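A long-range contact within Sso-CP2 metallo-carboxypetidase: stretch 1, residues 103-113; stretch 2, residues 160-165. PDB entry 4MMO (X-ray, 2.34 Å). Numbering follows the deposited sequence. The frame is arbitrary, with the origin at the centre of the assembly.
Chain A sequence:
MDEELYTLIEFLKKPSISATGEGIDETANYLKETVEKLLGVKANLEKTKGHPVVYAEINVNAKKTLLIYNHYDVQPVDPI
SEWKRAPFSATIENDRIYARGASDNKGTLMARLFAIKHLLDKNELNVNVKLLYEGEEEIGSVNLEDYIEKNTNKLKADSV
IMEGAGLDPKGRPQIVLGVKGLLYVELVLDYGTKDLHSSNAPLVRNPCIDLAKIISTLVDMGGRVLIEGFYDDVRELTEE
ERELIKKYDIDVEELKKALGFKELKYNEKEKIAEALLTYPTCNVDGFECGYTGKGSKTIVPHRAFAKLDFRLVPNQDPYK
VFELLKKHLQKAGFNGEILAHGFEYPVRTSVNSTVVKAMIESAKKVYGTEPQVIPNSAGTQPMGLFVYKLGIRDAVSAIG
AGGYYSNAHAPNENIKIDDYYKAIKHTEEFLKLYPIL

Stretch 1, residues 103-113: SDNKGTLMARL
Stretch 2 (160-165) VIMEGA

The contact packs one face of a helix, which runs through residues 106-113 and beyond, against a segment that leaves a strand at Val160-Ile161 and continues as loop through Glu163-Ala165. The closest CA pairs set the register: Asn105 CA lies 7.0 Å from Glu163 CA, and Thr108 CA lies 7.1 Å from Gly164 CA. The two stretches bury 309 Å² between them, and most of the hydrogen bonding across it runs from side chains of the first stretch to backbone carbonyls of the second.

Arg112 is the principal donor. Its side chain is extended (chi1 m, chi2 and chi3 t, chi4 178°), with CA-to-CB directed toward the second stretch, and the guanidinium straddles a single carbonyl: NH1 donates to Met162 O at 2.8 Å and NH2 donates to the same Met162 O at 2.9 Å. The N-H...O angles, 146° and 141°, are those of a forked arrangement, with the acceptor near the guanidinium plane at its edge. Both nitrogens are also hydrogen-bonded elsewhere in the structure. Ile161 CD1 covers one face of the group, 3.6 Å from Arg112 CZ (Ile161 chi1 p, chi2 t). Glu163 O lies over the opposite face, 3.4 Å from Arg112 NH2, where the angle is too poor for a hydrogen bond.

That carbonyl is satisfied instead by Asn105, whose ND2 donates to Glu163 O at 3.2 Å and 156°. Asn105 follows a cis peptide bond, has phi/psi of -145/22° and chi1 t, and points its CA-to-CB bond toward the loop; its OD1 is satisfied elsewhere in the structure. One turn on, Thr108 (chi1 m) sets its methyl against the same carbonyl, CG2 to Glu163 O at 3.4 Å, a van der Waals contact, while its OG1 bonds elsewhere.

Glu163 (phi/psi -61/-26°, chi1 85°, chi2 170°, chi3 -116°) starts sideways, but its carboxylate comes nearer to the first stretch. Glu163 OE1 approaches Asp104 OD1 to 2.9 Å. Two carboxylate oxygens this close would repel one another; here both bind a metal, which offsets their charge. Asp104 (chi1 t, chi2 17°) likewise begins sideways. A water donates to Glu163 OE1 across 2.5 Å and accepts a weak hydrogen bond from Asn105 ND2 at 3.3 Å, giving that amide a second acceptor.

Gly164 brings its CA to 3.4 Å from Arg112 NH2. At phi/psi 115/-176° a CB would jam against the preceding carbonyl O; it would also lie 3.0 Å from Arg112 NH2, a clash, and a tight 3.1 Å from Thr108 CG2.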

# COMPACT_ATOMS: atom_id res chain seq x y z
N SER A 103 5.12 30.05 -3.89
CA SER A 103 6.55 29.84 -3.72
C SER A 103 7.13 29.05 -4.90
O SER A 103 8.12 29.45 -5.50
CB SER A 103 6.80 29.10 -2.42
OG SER A 103 8.18 28.80 -2.26
N ASP A 104 6.49 27.92 -5.21
CA ASP A 104 6.94 27.00 -6.25
C ASP A 104 5.88 26.95 -7.35
O ASP A 104 4.94 26.18 -7.23
CB ASP A 104 7.12 25.61 -5.63
CG ASP A 104 7.54 24.54 -6.65
OD1 ASP A 104 8.00 24.89 -7.76
OD2 ASP A 104 7.41 23.34 -6.33
N ASN A 105 6.01 27.73 -8.43
CA ASN A 105 7.18 28.55 -8.76
C ASN A 105 6.75 29.86 -9.44
O ASN A 105 7.53 30.50 -10.14
CB ASN A 105 8.10 27.73 -9.69
CG ASN A 105 9.38 28.46 -10.08
OD1 ASN A 105 9.73 28.53 -11.26
ND2 ASN A 105 10.09 29.00 -9.09
N LYS A 106 5.50 30.26 -9.22
CA LYS A 106 4.94 31.42 -9.94
C LYS A 106 5.43 32.78 -9.42
O LYS A 106 5.66 33.69 -10.21
CB LYS A 106 3.41 31.40 -9.89
CG LYS A 106 2.79 30.24 -10.66
CD LYS A 106 1.28 30.36 -10.68
CE LYS A 106 0.63 29.24 -11.48
NZ LYS A 106 -0.85 29.31 -11.41
N GLY A 107 5.54 32.91 -8.11
CA GLY A 107 6.02 34.15 -7.51
C GLY A 107 7.42 34.49 -8.01
O GLY A 107 7.68 35.61 -8.44
N THR A 108 8.31 33.51 -7.96
CA THR A 108 9.68 33.69 -8.42
C THR A 108 9.70 33.93 -9.93
O THR A 108 10.51 34.72 -10.42
CB THR A 108 10.54 32.46 -8.09
OG1 THR A 108 10.49 32.21 -6.68
CG2 THR A 108 12.00 32.67 -8.52
N LEU A 109 8.81 33.26 -10.65
CA LEU A 109 8.75 33.41 -12.10
C LEU A 109 8.37 34.83 -12.47
O LEU A 109 8.95 35.42 -13.39
CB LEU A 109 7.74 32.42 -12.69
CG LEU A 109 7.59 32.32 -14.22
CD1 LEU A 109 6.91 30.99 -14.57
CD2 LEU A 109 6.78 33.46 -14.83
N MET A 110 7.42 35.38 -11.73
CA MET A 110 6.85 36.69 -12.06
C MET A 110 7.76 37.81 -11.59
O MET A 110 7.87 38.85 -12.25
CB MET A 110 5.46 36.83 -11.42
CG MET A 110 4.71 38.08 -11.83
SD MET A 110 4.30 38.13 -13.58
CE MET A 110 3.17 36.75 -13.72
N ALA A 111 8.41 37.61 -10.45
CA ALA A 111 9.38 38.57 -9.93
C ALA A 111 10.45 38.83 -10.98
O ALA A 111 10.73 39.98 -11.32
CB ALA A 111 10.01 38.06 -8.64
N ARG A 112 11.02 37.75 -11.52
CA ARG A 112 12.06 37.86 -12.53
C ARG A 112 11.58 38.64 -13.74
O ARG A 112 12.33 39.45 -14.30
CB ARG A 112 12.53 36.47 -12.96
CG ARG A 112 13.25 35.70 -11.87
CD ARG A 112 13.65 34.32 -12.36
NE ARG A 112 14.45 33.60 -11.37
CZ ARG A 112 14.90 32.36 -11.53
NH1 ARG A 112 14.63 31.69 -12.63
NH2 ARG A 112 15.62 31.79 -10.57
N LEU A 113 10.34 38.40 -14.15
CA LEU A 113 9.75 39.09 -15.30
C LEU A 113 9.67 40.59 -15.07
O LEU A 113 9.96 41.38 -15.97
CB LEU A 113 8.34 38.55 -15.59
CG LEU A 113 8.17 37.55 -16.73
CD1 LEU A 113 6.71 37.14 -16.83
CD2 LEU A 113 8.64 38.12 -18.06
N VAL A 160 22.91 29.88 -17.36
CA VAL A 160 21.52 29.56 -17.11
C VAL A 160 21.21 29.66 -15.62
O VAL A 160 22.01 29.26 -14.78
CB VAL A 160 21.17 28.14 -17.62
CG1 VAL A 160 22.11 27.10 -17.03
CG2 VAL A 160 19.72 27.80 -17.31
N ILE A 161 20.03 30.20 -15.31
CA ILE A 161 19.52 30.15 -13.94
C ILE A 161 18.26 29.29 -13.90
O ILE A 161 17.36 29.43 -14.73
CB ILE A 161 19.28 31.56 -13.34
CG1 ILE A 161 18.24 32.34 -14.13
CG2 ILE A 161 20.61 32.34 -13.29
CD1 ILE A 161 17.75 33.59 -13.41
N MET A 162 18.22 28.37 -12.94
CA MET A 162 17.12 27.43 -12.82
C MET A 162 15.95 28.10 -12.10
O MET A 162 15.92 29.33 -11.98
CB MET A 162 17.58 26.16 -12.11
CG MET A 162 18.67 25.41 -12.86
SD MET A 162 18.22 25.01 -14.57
CE MET A 162 16.80 23.94 -14.29
N GLU A 163 14.99 27.30 -11.62
CA GLU A 163 13.72 27.85 -11.14
C GLU A 163 13.91 28.80 -9.96
O GLU A 163 13.11 29.71 -9.74
CB GLU A 163 12.71 26.72 -10.82
CG GLU A 163 12.79 26.10 -9.43
CD GLU A 163 11.60 25.18 -9.12
OE1 GLU A 163 10.83 25.49 -8.19
OE2 GLU A 163 11.42 24.15 -9.79
N GLY A 164 14.99 28.60 -9.21
CA GLY A 164 15.33 29.47 -8.10
C GLY A 164 15.27 28.77 -6.75
O GLY A 164 15.02 27.57 -6.67
N ALA A 165 15.49 29.54 -5.69
CA ALA A 165 15.55 28.99 -4.34
C ALA A 165 15.10 30.04 -3.34
O ALA A 165 15.48 31.21 -3.44
CB ALA A 165 16.97 28.53 -4.03
O HOH W 1 10.58 27.19 -6.32